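Local coordinates for oligopeptide ABC transporter, periplasmic oligopeptide-binding protein, putative (Thermotoga maritima MSB8, PDB 5IPW) that probably binds oligopeptides in the periplasm and hands them to an ABC transporter for uptake, at residues A192-Q197 and T234-L239; G75-I80 and N228-N233; V140-I145 and N218-L223; V133-D138 and T188-H193. All coordinates share one frame; numbering follows the deposited sequence.

Overall arrangement
All four contacts lie on one side of the chain's centre, 10 to 19 Å apart between their centres. Along the chain come 75-80, then 133-138 and 140-145, then the overlapping 188-193 and 192-197, and last 218-223, 228-233 and 234-239; contacts 3 and 4 are nested inside the loop closed by contact 2. Contacts 1 and 4, about 10 Å apart, share helix 192-195. Helix 129-140 carries contact 4 and runs into contact 3, and helix 220-227 leads from contact 3 to contact 2. Segments distant in sequence are thereby gathered into one part of this probable peptide-binding protein, beside helix 73-80.

Contact 1: A192-Q197 and T234-L239; sequences AHYLKQ and TELPTL
Glu235 is the first residue of 234-239 to reach Tyr194, setting its CB 3.7 Å from Tyr194 OH, with the two side chains crossing at about a right angle. Its carbonyl oxygen turns to the same ring and stands over one face, toward the rim, with Glu235 O 3.8 Å from Tyr194 CE1. Leu236 follows; its CD1 packs 3.9 Å from Tyr194 CD2 and stretches to Leu195 CD2, at 4.4 Å. Pro237 then lies over the ring face already used by the Glu235 carbonyl. Its CD is 3.5 Å from Tyr194 CG, and the C-H group makes a CH-pi contact, 27° off the ring normal. Tyr194 CG stands anti to the backbone N (chi1 176°), and it is this root atom of the ring that meets Pro237 CD. The next atom of the proline ring, Pro237 CG, comes within 3.8 Å of His193 NE2, an oblique approach to the imidazole.

No hydrogen bond joins the two segments. The polar ends are instead tied to neighbours: Tyr194 OH to Asn233, and His193 NE2 to Asp123. The helix is thus joined to the irregular chain before strand 242-244 by apolar and CH-pi contacts, and the CD of proline, made slightly positive by the adjoining nitrogen, is likely to suit the electron-rich phenol face.

Contact 2: G75-I80 and N228-N233; sequences GISKLI and NDFLEN
Phe230 drives its ring against helix 73-80 from a loop folded by an Asx turn at Asp229. The contact across the segments is apolar throughout. Ser77 CB comes closest, 3.6 Å from Phe230 CZ, meeting the ring obliquely. Ile76 CG2 approaches the ring edge near its plane, 4.1 Å from Phe230 CE1, and Ile80 CG2 stands 4.4 Å from Phe230 CD1. Leu231, whose CB lies over the centre of one face of the Phe230 ring, reaches the other branch of Ile76, with Leu231 CD1 4.0 Å from Ile76 CG1 and the two side chains crossing at about a right angle. An alanine at Phe230 would take away the ring atoms that touch Ile76, Ser77 and Ile80, and would probably leave a gap against this face of the helix. Outside the segments, Trp67 of strand 62-67 touches both Ile76 and Leu231, so the loop and the helix meet next to the sheet holding that strand.

No hydrogen bond joins the two segments; the loop is shaped by Asp229, whose OD1 accepts from two backbone N-H groups, and a salt bridge to Arg73, on the same helix as Ile76, adds a charged partner for that oxygen. Leu231 N meets Asp229 OD1 at 2.9 Å nearly along its C-O axis; Glu232 N, also 2.9 Å from Asp229 OD1, arrives from above the carboxylate plane, 63° out of it.

Contact 3: V140-I145 and N218-L223; sequences VGNDDI and NTWVDL
Ile145 and Val221 bring their backbones together, CA to CA at 5.7 Å, where the turn after helix 129-140 passes the first turn of helix 220-227. The side chain of Trp220 carries much of the contact through the far rim of its six-membered ring. Asp144 CB lies 3.6 Å from Trp220 CZ2, and its carboxylate is turned 68° from the indole plane. Ile145 crosses the indole at about a right angle and puts CG1 3.8 Å from Trp220 CZ3. Asn142 comes tip to tip with the indole, its OD1 at the ring edge 4.0 Å from Trp220 CH2. Val221 CG2 covers the centre of one face of its neighbour's indole while packing 3.7 Å from Asp144 CB. Val221 CG1, anti to the backbone N (chi1 178°), meets Asp144 O and Ile145 CA.

Each segment is held in shape by a side chain that accepts from the backbone. Asn142 OD1 takes the N-H of Ile145 in an Asx motif, 2.8 Å from Ile145 N and almost straight. Across from it Thr219 and Asp222 form a capping box at the start of helix 220-227: Thr219 N lies 3.2 Å from Asp222 OD2, and a separate, weak capping bond runs from Val221 N to Thr219 OG1. Beyond the segments Trp220 also touches Pro200, and Met205 and Ile208 of helix 205-209.

With no hydrogen bond from one segment to the other, the join relies on the fit of the indole rim and the valine methyls against Asp144 and Ile145, with the Asx motif and the capping box each ordering its own segment.

Contact 4: V133-D138 and T188-H193; sequences VFWVND and TGAPAH
Phe134 lays one ring face over the methyl of Ala192, a CH-pi contact in which Ala192 CB is 3.6 Å from Phe134 CG and its line to the ring centre runs 21° off the normal. This is where helix 129-140 packs against the start of helix 192-195, whose N-cap position is held by Pro191. The methyl sits toward the CG side of the ring, and Phe134 CD2 also lies 3.9 Å from Ala190 O. Phe134 CG, the ring atom nearest the methyl, is anti to the backbone N (chi1 172°). Leu195, further along the short helix, touches the Phe134 side chain as well. An alanine at Phe134 would keep only the CB and would probably leave the Ala192 methyl without its aromatic cover and open a gap between the two helices.

One residue on, Trp135 serves the incoming loop. Its CB is 3.4 Å from Gly189 CA, the part of the backbone that lies against the root of the indole. Gly189 has a positive phi of 92°, where a side chain would jam against the preceding carbonyl oxygen and also crowd Trp135 CB. Outside the segments, Phe187 meets the Trp135 ring edge-to-face, and Asp131 receives a hydrogen bond from Ala192 N. On the indole's five-membered side, Trp135 CD1 reaches the methyl of the next loop residue, 4.3 Å from Ala190 CB.

Contact 1: A192-Q197 and T234-L239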
loop_
_atom_site.group_PDB
_atom_site.type_symbol
_atom_site.label_atom_id
_atom_site.label_comp_id
_atom_site.label_asym_id
_atom_site.label_seq_id
_atom_site.Cartn_x
_atom_site.Cartn_y
_atom_site.Cartn_z
ATOM N N ALA A 192 0.124 -13.483 -24.676
ATOM C CA ALA A 192 -0.465 -14.697 -25.228
ATOM C C ALA A 192 0.357 -15.267 -26.377
ATOM O O ALA A 192 0.497 -16.480 -26.500
ATOM C CB ALA A 192 -1.882 -14.423 -25.688
ATOM N N HIS A 193 0.915 -14.398 -27.210
ATOM C CA HIS A 193 1.682 -14.857 -28.374
ATOM C C HIS A 193 2.891 -15.702 -27.966
ATOM O O HIS A 193 3.323 -16.577 -28.722
ATOM C CB HIS A 193 2.116 -13.674 -29.246
ATOM C CG HIS A 193 3.246 -12.874 -28.676
ATOM N ND1 HIS A 193 3.068 -11.929 -27.686
ATOM C CD2 HIS A 193 4.570 -12.874 -28.964
ATOM C CE1 HIS A 193 4.235 -11.386 -27.384
ATOM N NE2 HIS A 193 5.163 -11.939 -28.150
ATOM N N TYR A 194 3.430 -15.427 -26.778
ATOM C CA TYR A 194 4.546 -16.188 -26.227
ATOM C C TYR A 194 4.089 -17.363 -25.370
ATOM O O TYR A 194 4.684 -18.432 -25.442
ATOM C CB TYR A 194 5.453 -15.285 -25.382
ATOM C CG TYR A 194 6.594 -16.025 -24.700
ATOM C CD1 TYR A 194 7.705 -16.455 -25.420
ATOM C CD2 TYR A 194 6.557 -16.295 -23.331
ATOM C CE1 TYR A 194 8.746 -17.136 -24.799
ATOM C CE2 TYR A 194 7.595 -16.969 -22.699
ATOM C CZ TYR A 194 8.682 -17.392 -23.435
ATOM O OH TYR A 194 9.703 -18.058 -22.807
ATOM N N LEU A 195 3.055 -17.162 -24.556
ATOM C CA LEU A 195 2.692 -18.141 -23.524
ATOM C C LEU A 195 1.770 -19.283 -23.968
ATOM O O LEU A 195 1.779 -20.356 -23.356
ATOM C CB LEU A 195 2.063 -17.432 -22.325
ATOM C CG LEU A 195 3.055 -16.646 -21.473
ATOM C CD1 LEU A 195 2.316 -15.810 -20.446
ATOM C CD2 LEU A 195 4.045 -17.571 -20.786
ATOM N N LYS A 196 0.978 -19.057 -25.015
ATOM C CA LYS A 196 0.011 -20.060 -25.480
ATOM C C LYS A 196 0.649 -21.408 -25.832
ATOM O O LYS A 196 -0.009 -22.445 -25.734
ATOM C CB LYS A 196 -0.784 -19.538 -26.676
ATOM C CG LYS A 196 -1.937 -18.638 -26.290
ATOM C CD LYS A 196 -2.695 -18.154 -27.513
ATOM C CE LYS A 196 -4.026 -17.533 -27.113
ATOM N NZ LYS A 196 -4.812 -17.042 -28.282
ATOM N N GLN A 197 1.918 -21.395 -26.244
ATOM C CA GLN A 197 2.644 -22.639 -26.544
ATOM C C GLN A 197 2.835 -23.539 -25.315
ATOM O O GLN A 197 3.147 -24.716 -25.462
ATOM C CB GLN A 197 4.008 -22.340 -27.165
ATOM C CG GLN A 197 4.982 -21.652 -26.229
ATOM C CD GLN A 197 6.298 -21.387 -26.905
ATOM O OE1 GLN A 197 6.937 -22.314 -27.397
ATOM N NE2 GLN A 197 6.709 -20.125 -26.955
ATOM N N THR A 234 14.292 -14.605 -18.812
ATOM C CA THR A 234 14.875 -13.648 -19.754
ATOM C C THR A 234 14.160 -13.584 -21.121
ATOM O O THR A 234 14.295 -12.600 -21.861
ATOM C CB THR A 234 16.385 -13.984 -19.906
ATOM O OG1 THR A 234 17.121 -13.221 -18.943
ATOM C CG2 THR A 234 16.940 -13.714 -21.305
ATOM N N GLU A 235 13.412 -14.627 -21.463
ATOM C CA GLU A 235 12.753 -14.686 -22.760
ATOM C C GLU A 235 11.328 -14.159 -22.739
ATOM O O GLU A 235 10.719 -14.014 -23.788
ATOM C CB GLU A 235 12.772 -16.122 -23.293
ATOM C CG GLU A 235 14.156 -16.594 -23.697
ATOM C CD GLU A 235 14.667 -15.913 -24.949
ATOM O OE1 GLU A 235 13.883 -15.754 -25.905
ATOM O OE2 GLU A 235 15.859 -15.551 -24.990
ATOM N N LEU A 236 10.810 -13.858 -21.556
ATOM C CA LEU A 236 9.425 -13.422 -21.401
ATOM C C LEU A 236 9.205 -11.984 -21.915
ATOM O O LEU A 236 9.766 -11.042 -21.369
ATOM C CB LEU A 236 9.040 -13.511 -19.927
ATOM C CG LEU A 236 7.630 -13.082 -19.554
ATOM C CD1 LEU A 236 6.636 -14.004 -20.229
ATOM C CD2 LEU A 236 7.427 -13.093 -18.045
ATOM N N PRO A 237 8.384 -11.808 -22.966
ATOM C CA PRO A 237 8.070 -10.448 -23.402
ATOM C C PRO A 237 7.393 -9.667 -22.302
ATOM O O PRO A 237 6.610 -10.238 -21.538
ATOM C CB PRO A 237 7.090 -10.663 -24.558
ATOM C CG PRO A 237 7.424 -12.014 -25.076
ATOM C CD PRO A 237 7.776 -12.812 -23.854
ATOM N N THR A 238 7.685 -8.377 -22.228
ATOM C CA THR A 238 7.196 -7.555 -21.131
ATOM C C THR A 238 6.754 -6.160 -21.601
ATOM O O THR A 238 7.173 -5.686 -22.665
ATOM C CB THR A 238 8.274 -7.431 -20.025
ATOM O OG1 THR A 238 7.777 -6.655 -18.925
ATOM C CG2 THR A 238 9.516 -6.772 -20.556
ATOM N N LEU A 239 5.902 -5.535 -20.787
ATOM C CA LEU A 239 5.497 -4.140 -20.958
ATOM C C LEU A 239 6.251 -3.207 -20.008
ATOM O O LEU A 239 6.044 -1.994 -20.020
ATOM C CB LEU A 239 3.982 -4.006 -20.738
ATOM C CG LEU A 239 3.130 -4.735 -21.793
ATOM C CD1 LEU A 239 1.680 -4.857 -21.374
ATOM C CD2 LEU A 239 3.210 -4.047 -23.141
#

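Contact 2: G75-I80 and N228-N233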
loop_
_atom_site.group_PDB
_atom_site.type_symbol
_atom_site.label_atom_id
_atom_site.label_comp_id
_atom_site.label_asym_id
_atom_site.label_seq_id
_atom_site.Cartn_x
_atom_site.Cartn_y
_atom_site.Cartn_z
ATOM N N GLY A 75 10.870 -6.617 -4.646
ATOM C CA GLY A 75 11.611 -5.378 -4.771
ATOM C C GLY A 75 11.849 -5.020 -6.220
ATOM O O GLY A 75 11.804 -3.850 -6.590
ATOM N N ILE A 76 12.114 -6.031 -7.038
ATOM C CA ILE A 76 12.287 -5.829 -8.468
ATOM C C ILE A 76 10.926 -5.517 -9.070
ATOM O O ILE A 76 10.786 -4.557 -9.803
ATOM C CB ILE A 76 12.855 -7.074 -9.172
ATOM C CG1 ILE A 76 14.190 -7.514 -8.552
ATOM C CG2 ILE A 76 13.021 -6.821 -10.664
ATOM C CD1 ILE A 76 15.307 -6.499 -8.635
ATOM N N SER A 77 9.926 -6.328 -8.742
ATOM C CA SER A 77 8.571 -6.109 -9.247
ATOM C C SER A 77 8.103 -4.668 -9.055
ATOM O O SER A 77 7.547 -4.076 -9.970
ATOM C CB SER A 77 7.565 -7.040 -8.576
ATOM O OG SER A 77 6.257 -6.760 -9.055
ATOM N N LYS A 78 8.354 -4.109 -7.875
ATOM C CA LYS A 78 7.910 -2.759 -7.554
ATOM C C LYS A 78 8.710 -1.645 -8.241
ATOM O O LYS A 78 8.310 -0.488 -8.189
ATOM C CB LYS A 78 7.897 -2.564 -6.046
ATOM C CG LYS A 78 6.782 -3.350 -5.387
ATOM C CD LYS A 78 6.918 -3.377 -3.878
ATOM C CE LYS A 78 5.694 -4.001 -3.230
ATOM N NZ LYS A 78 5.917 -4.307 -1.789
ATOM N N LEU A 79 9.828 -1.987 -8.878
ATOM C CA LEU A 79 10.507 -1.065 -9.795
ATOM C C LEU A 79 9.898 -1.109 -11.182
ATOM O O LEU A 79 9.916 -0.121 -11.907
ATOM C CB LEU A 79 11.988 -1.418 -9.939
ATOM C CG LEU A 79 12.862 -1.265 -8.701
ATOM C CD1 LEU A 79 14.316 -1.495 -9.084
ATOM C CD2 LEU A 79 12.683 0.107 -8.074
ATOM N N ILE A 80 9.355 -2.271 -11.518
ATOM C CA ILE A 80 9.193 -2.708 -12.888
ATOM C C ILE A 80 7.722 -2.720 -13.324
ATOM O O ILE A 80 7.415 -2.819 -14.508
ATOM C CB ILE A 80 9.872 -4.104 -13.008
ATOM C CG1 ILE A 80 10.959 -4.058 -14.054
ATOM C CG2 ILE A 80 8.893 -5.270 -13.207
ATOM C CD1 ILE A 80 12.155 -3.291 -13.551
ATOM N N ASN A 228 6.240 -17.905 -17.402
ATOM C CA ASN A 228 5.568 -16.650 -17.089
ATOM C C ASN A 228 6.172 -15.995 -15.848
ATOM O O ASN A 228 5.492 -15.251 -15.154
ATOM C CB ASN A 228 4.059 -16.877 -16.903
ATOM C CG ASN A 228 3.265 -15.576 -16.895
ATOM O OD1 ASN A 228 3.602 -14.618 -17.599
ATOM N ND2 ASN A 228 2.203 -15.534 -16.095
ATOM N N ASP A 229 7.451 -16.268 -15.589
ATOM C CA ASP A 229 8.164 -15.734 -14.430
ATOM C C ASP A 229 8.953 -14.498 -14.852
ATOM O O ASP A 229 9.982 -14.614 -15.524
ATOM C CB ASP A 229 9.117 -16.806 -13.877
ATOM C CG ASP A 229 9.743 -16.417 -12.552
ATOM O OD1 ASP A 229 10.156 -15.253 -12.388
ATOM O OD2 ASP A 229 9.843 -17.285 -11.665
ATOM N N PHE A 230 8.482 -13.321 -14.439
ATOM C CA PHE A 230 9.097 -12.051 -14.844
ATOM C C PHE A 230 10.537 -11.877 -14.360
ATOM O O PHE A 230 11.296 -11.107 -14.933
ATOM C CB PHE A 230 8.270 -10.867 -14.344
ATOM C CG PHE A 230 8.539 -10.509 -12.918
ATOM C CD1 PHE A 230 9.544 -9.597 -12.597
ATOM C CD2 PHE A 230 7.812 -11.090 -11.889
ATOM C CE1 PHE A 230 9.801 -9.260 -11.279
ATOM C CE2 PHE A 230 8.070 -10.761 -10.567
ATOM C CZ PHE A 230 9.066 -9.846 -10.261
ATOM N N LEU A 231 10.883 -12.569 -13.282
ATOM C CA LEU A 231 12.188 -12.459 -12.647
ATOM C C LEU A 231 13.181 -13.415 -13.285
ATOM O O LEU A 231 14.300 -13.032 -13.602
ATOM C CB LEU A 231 12.038 -12.779 -11.157
ATOM C CG LEU A 231 13.223 -12.603 -10.202
ATOM C CD1 LEU A 231 13.559 -11.131 -10.015
ATOM C CD2 LEU A 231 12.895 -13.227 -8.856
ATOM N N GLU A 232 12.752 -14.658 -13.483
ATOM C CA GLU A 232 13.632 -15.750 -13.925
ATOM C C GLU A 232 13.765 -15.829 -15.445
ATOM O O GLU A 232 14.851 -16.105 -15.959
ATOM C CB GLU A 232 13.108 -17.104 -13.414
ATOM C CG GLU A 232 12.931 -17.225 -11.902
ATOM C CD GLU A 232 14.216 -17.546 -11.154
ATOM O OE1 GLU A 232 14.169 -17.582 -9.900
ATOM O OE2 GLU A 232 15.264 -17.767 -11.807
ATOM N N ASN A 233 12.661 -15.605 -16.162
ATOM C CA ASN A 233 12.634 -15.856 -17.604
ATOM C C ASN A 233 13.014 -14.651 -18.471
ATOM O O ASN A 233 12.184 -13.821 -18.832
ATOM C CB ASN A 233 11.282 -16.406 -18.031
ATOM C CG ASN A 233 11.269 -16.829 -19.484
ATOM O OD1 ASN A 233 12.320 -16.923 -20.117
ATOM N ND2 ASN A 233 10.077 -17.068 -20.029
#

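Contact 3: V140-I145 and N218-L223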
loop_
_atom_site.group_PDB
_atom_site.type_symbol
_atom_site.label_atom_id
_atom_site.label_comp_id
_atom_site.label_asym_id
_atom_site.label_seq_id
_atom_site.Cartn_x
_atom_site.Cartn_y
_atom_site.Cartn_z
ATOM N N VAL A 140 -5.547 -16.292 -14.587
ATOM C CA VAL A 140 -6.217 -16.047 -13.318
ATOM C C VAL A 140 -7.373 -17.037 -13.185
ATOM O O VAL A 140 -7.486 -17.727 -12.171
ATOM C CB VAL A 140 -6.730 -14.596 -13.198
ATOM C CG1 VAL A 140 -7.458 -14.384 -11.876
ATOM C CG2 VAL A 140 -5.578 -13.606 -13.310
ATOM N N GLY A 141 -8.196 -17.131 -14.231
ATOM C CA GLY A 141 -9.374 -18.008 -14.232
ATOM C C GLY A 141 -9.120 -19.467 -14.571
ATOM O O GLY A 141 -10.056 -20.195 -14.906
ATOM N N ASN A 142 -7.860 -19.892 -14.489
ATOM C CA ASN A 142 -7.472 -21.275 -14.726
ATOM C C ASN A 142 -7.093 -21.963 -13.416
ATOM O O ASN A 142 -6.100 -21.601 -12.776
ATOM C CB ASN A 142 -6.295 -21.319 -15.691
ATOM C CG ASN A 142 -5.812 -22.730 -15.958
ATOM O OD1 ASN A 142 -5.194 -23.359 -15.099
ATOM N ND2 ASN A 142 -6.075 -23.228 -17.159
ATOM N N ASP A 143 -7.865 -22.986 -13.049
ATOM C CA ASP A 143 -7.760 -23.620 -11.724
ATOM C C ASP A 143 -6.421 -24.313 -11.473
ATOM O O ASP A 143 -5.950 -24.346 -10.343
ATOM C CB ASP A 143 -8.911 -24.610 -11.514
ATOM C CG ASP A 143 -10.286 -23.975 -11.730
ATOM O OD1 ASP A 143 -10.375 -22.737 -11.903
ATOM O OD2 ASP A 143 -11.282 -24.728 -11.733
ATOM N N ASP A 144 -5.810 -24.855 -12.522
ATOM C CA ASP A 144 -4.501 -25.496 -12.400
ATOM C C ASP A 144 -3.417 -24.464 -12.107
ATOM O O ASP A 144 -2.661 -24.594 -11.140
ATOM C CB ASP A 144 -4.147 -26.246 -13.683
ATOM C CG ASP A 144 -5.076 -27.406 -13.957
ATOM O OD1 ASP A 144 -5.014 -28.395 -13.200
ATOM O OD2 ASP A 144 -5.854 -27.331 -14.930
ATOM N N ILE A 145 -3.354 -23.439 -12.954
ATOM C CA ILE A 145 -2.357 -22.379 -12.825
ATOM C C ILE A 145 -2.593 -21.577 -11.552
ATOM O O ILE A 145 -1.659 -21.329 -10.789
ATOM C CB ILE A 145 -2.378 -21.430 -14.045
ATOM C CG1 ILE A 145 -1.880 -22.165 -15.291
ATOM C CG2 ILE A 145 -1.511 -20.201 -13.796
ATOM C CD1 ILE A 145 -2.233 -21.487 -16.598
ATOM N N ASN A 218 7.632 -30.922 -13.253
ATOM C CA ASN A 218 6.898 -32.164 -12.983
ATOM C C ASN A 218 5.521 -32.172 -13.619
ATOM O O ASN A 218 5.045 -33.211 -14.060
ATOM C CB ASN A 218 6.782 -32.422 -11.475
ATOM C CG ASN A 218 7.979 -33.181 -10.925
ATOM O OD1 ASN A 218 8.184 -34.349 -11.257
ATOM N ND2 ASN A 218 8.779 -32.522 -10.086
ATOM N N THR A 219 4.883 -31.011 -13.655
ATOM C CA THR A 219 3.600 -30.850 -14.331
ATOM C C THR A 219 3.726 -29.728 -15.356
ATOM O O THR A 219 4.770 -29.079 -15.447
ATOM C CB THR A 219 2.449 -30.578 -13.335
ATOM O OG1 THR A 219 1.271 -30.178 -14.051
ATOM C CG2 THR A 219 2.815 -29.492 -12.316
ATOM N N TRP A 220 2.684 -29.531 -16.157
ATOM C CA TRP A 220 2.692 -28.477 -17.180
ATOM C C TRP A 220 2.562 -27.105 -16.561
ATOM O O TRP A 220 3.050 -26.122 -17.117
ATOM C CB TRP A 220 1.614 -28.715 -18.247
ATOM C CG TRP A 220 0.208 -28.560 -17.779
ATOM C CD1 TRP A 220 -0.638 -29.555 -17.398
ATOM C CD2 TRP A 220 -0.533 -27.337 -17.669
ATOM N NE1 TRP A 220 -1.858 -29.029 -17.047
ATOM C CE2 TRP A 220 -1.820 -27.670 -17.204
ATOM C CE3 TRP A 220 -0.230 -25.992 -17.913
ATOM C CZ2 TRP A 220 -2.804 -26.709 -16.976
ATOM C CZ3 TRP A 220 -1.211 -25.038 -17.685
ATOM C CH2 TRP A 220 -2.480 -25.400 -17.221
ATOM N N VAL A 221 1.919 -27.054 -15.401
ATOM C CA VAL A 221 1.804 -25.822 -14.628
ATOM C C VAL A 221 3.196 -25.303 -14.239
ATOM O O VAL A 221 3.433 -24.094 -14.244
ATOM C CB VAL A 221 0.929 -26.028 -13.366
ATOM C CG1 VAL A 221 0.848 -24.756 -12.539
ATOM C CG2 VAL A 221 -0.477 -26.466 -13.750
ATOM N N ASP A 222 4.112 -26.218 -13.926
ATOM C CA ASP A 222 5.469 -25.844 -13.525
ATOM C C ASP A 222 6.203 -25.180 -14.676
ATOM O O ASP A 222 6.925 -24.204 -14.476
ATOM C CB ASP A 222 6.269 -27.066 -13.066
ATOM C CG ASP A 222 5.699 -27.716 -11.819
ATOM O OD1 ASP A 222 4.944 -27.059 -11.069
ATOM O OD2 ASP A 222 6.020 -28.905 -11.595
ATOM N N LEU A 223 6.022 -25.728 -15.874
ATOM C CA LEU A 223 6.596 -25.149 -17.083
ATOM C C LEU A 223 5.984 -23.777 -17.354
ATOM O O LEU A 223 6.705 -22.833 -17.666
ATOM C CB LEU A 223 6.384 -26.074 -18.287
ATOM C CG LEU A 223 6.906 -25.586 -19.647
ATOM C CD1 LEU A 223 8.400 -25.296 -19.618
ATOM C CD2 LEU A 223 6.587 -26.599 -20.740
#

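Contact 4: V133-D138 and T188-H193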
loop_
_atom_site.group_PDB
_atom_site.type_symbol
_atom_site.label_atom_id
_atom_site.label_comp_id
_atom_site.label_asym_id
_atom_site.label_seq_id
_atom_site.Cartn_x
_atom_site.Cartn_y
_atom_site.Cartn_z
ATOM N N VAL A 133 -7.498 -10.365 -21.840
ATOM C CA VAL A 133 -8.495 -11.438 -21.769
ATOM C C VAL A 133 -7.792 -12.767 -21.513
ATOM O O VAL A 133 -8.181 -13.543 -20.643
ATOM C CB VAL A 133 -9.327 -11.536 -23.065
ATOM C CG1 VAL A 133 -10.228 -12.760 -23.032
ATOM C CG2 VAL A 133 -10.163 -10.277 -23.267
ATOM N N PHE A 134 -6.749 -13.021 -22.283
ATOM C CA PHE A 134 -5.931 -14.203 -22.080
ATOM C C PHE A 134 -5.523 -14.328 -20.615
ATOM O O PHE A 134 -5.647 -15.390 -20.013
ATOM C CB PHE A 134 -4.684 -14.133 -22.949
ATOM C CG PHE A 134 -3.703 -15.218 -22.661
ATOM C CD1 PHE A 134 -3.963 -16.519 -23.051
ATOM C CD2 PHE A 134 -2.528 -14.947 -21.984
ATOM C CE1 PHE A 134 -3.062 -17.529 -22.781
ATOM C CE2 PHE A 134 -1.621 -15.952 -21.712
ATOM C CZ PHE A 134 -1.889 -17.245 -22.109
ATOM N N TRP A 135 -5.048 -13.229 -20.047
ATOM C CA TRP A 135 -4.631 -13.219 -18.658
ATOM C C TRP A 135 -5.782 -13.522 -17.688
ATOM O O TRP A 135 -5.638 -14.400 -16.834
ATOM C CB TRP A 135 -3.978 -11.885 -18.310
ATOM C CG TRP A 135 -3.613 -11.770 -16.873
ATOM C CD1 TRP A 135 -2.605 -12.422 -16.230
ATOM C CD2 TRP A 135 -4.251 -10.948 -15.894
ATOM N NE1 TRP A 135 -2.575 -12.056 -14.911
ATOM C CE2 TRP A 135 -3.575 -11.150 -14.677
ATOM C CE3 TRP A 135 -5.324 -10.059 -15.930
ATOM C CZ2 TRP A 135 -3.943 -10.495 -13.496
ATOM C CZ3 TRP A 135 -5.698 -9.416 -14.758
ATOM C CH2 TRP A 135 -5.008 -9.637 -13.556
ATOM N N VAL A 136 -6.917 -12.830 -17.813
ATOM C CA VAL A 136 -7.974 -13.016 -16.810
ATOM C C VAL A 136 -8.620 -14.397 -16.934
ATOM O O VAL A 136 -8.883 -15.035 -15.917
ATOM C CB VAL A 136 -9.061 -11.894 -16.737
ATOM C CG1 VAL A 136 -8.608 -10.587 -17.369
ATOM C CG2 VAL A 136 -10.394 -12.333 -17.319
ATOM N N ASN A 137 -8.854 -14.868 -18.156
ATOM C CA ASN A 137 -9.548 -16.146 -18.350
ATOM C C ASN A 137 -8.647 -17.362 -18.205
ATOM O O ASN A 137 -8.988 -18.305 -17.493
ATOM C CB ASN A 137 -10.231 -16.198 -19.716
ATOM C CG ASN A 137 -11.396 -15.226 -19.826
ATOM O OD1 ASN A 137 -11.977 -14.801 -18.824
ATOM N ND2 ASN A 137 -11.740 -14.866 -21.052
ATOM N N ASP A 138 -7.504 -17.334 -18.884
ATOM C CA ASP A 138 -6.663 -18.517 -19.031
ATOM C C ASP A 138 -5.485 -18.593 -18.055
ATOM O O ASP A 138 -4.761 -19.592 -18.050
ATOM C CB ASP A 138 -6.149 -18.597 -20.468
ATOM C CG ASP A 138 -7.272 -18.700 -21.481
ATOM O OD1 ASP A 138 -8.232 -19.453 -21.225
ATOM O OD2 ASP A 138 -7.198 -18.036 -22.534
ATOM N N THR A 188 -2.770 -5.416 -16.770
ATOM C CA THR A 188 -2.192 -5.218 -18.089
ATOM C C THR A 188 -2.087 -6.522 -18.864
ATOM O O THR A 188 -1.894 -6.509 -20.074
ATOM C CB THR A 188 -0.806 -4.571 -17.993
ATOM O OG1 THR A 188 0.024 -5.350 -17.131
ATOM C CG2 THR A 188 -0.930 -3.150 -17.440
ATOM N N GLY A 189 -2.195 -7.647 -18.166
ATOM C CA GLY A 189 -2.292 -8.953 -18.818
ATOM C C GLY A 189 -0.945 -9.619 -19.016
ATOM O O GLY A 189 0.010 -9.319 -18.308
ATOM N N ALA A 190 -0.878 -10.528 -19.985
ATOM C CA ALA A 190 0.335 -11.292 -20.254
ATOM C C ALA A 190 0.412 -11.640 -21.741
ATOM O O ALA A 190 -0.604 -11.640 -22.431
ATOM C CB ALA A 190 0.348 -12.554 -19.403
ATOM N N PRO A 191 1.621 -11.938 -22.240
ATOM C CA PRO A 191 1.836 -12.093 -23.684
ATOM C C PRO A 191 1.376 -13.437 -24.238
ATOM O O PRO A 191 2.142 -14.400 -24.280
ATOM C CB PRO A 191 3.348 -11.931 -23.824
ATOM C CG PRO A 191 3.893 -12.411 -22.522
ATOM C CD PRO A 191 2.882 -12.029 -21.481
ATOM N N ALA A 192 0.124 -13.483 -24.676
ATOM C CA ALA A 192 -0.465 -14.697 -25.228
ATOM C C ALA A 192 0.357 -15.267 -26.377
ATOM O O ALA A 192 0.497 -16.480 -26.500
ATOM C CB ALA A 192 -1.882 -14.423 -25.688
ATOM N N HIS A 193 0.915 -14.398 -27.210
ATOM C CA HIS A 193 1.682 -14.857 -28.374
ATOM C C HIS A 193 2.891 -15.702 -27.966
ATOM O O HIS A 193 3.323 -16.577 -28.722
ATOM C CB HIS A 193 2.116 -13.674 -29.246
ATOM C CG HIS A 193 3.246 -12.874 -28.676
ATOM N ND1 HIS A 193 3.068 -11.929 -27.686
ATOM C CD2 HIS A 193 4.570 -12.874 -28.964
ATOM C CE1 HIS A 193 4.235 -11.386 -27.384
ATOM N NE2 HIS A 193 5.163 -11.939 -28.150
#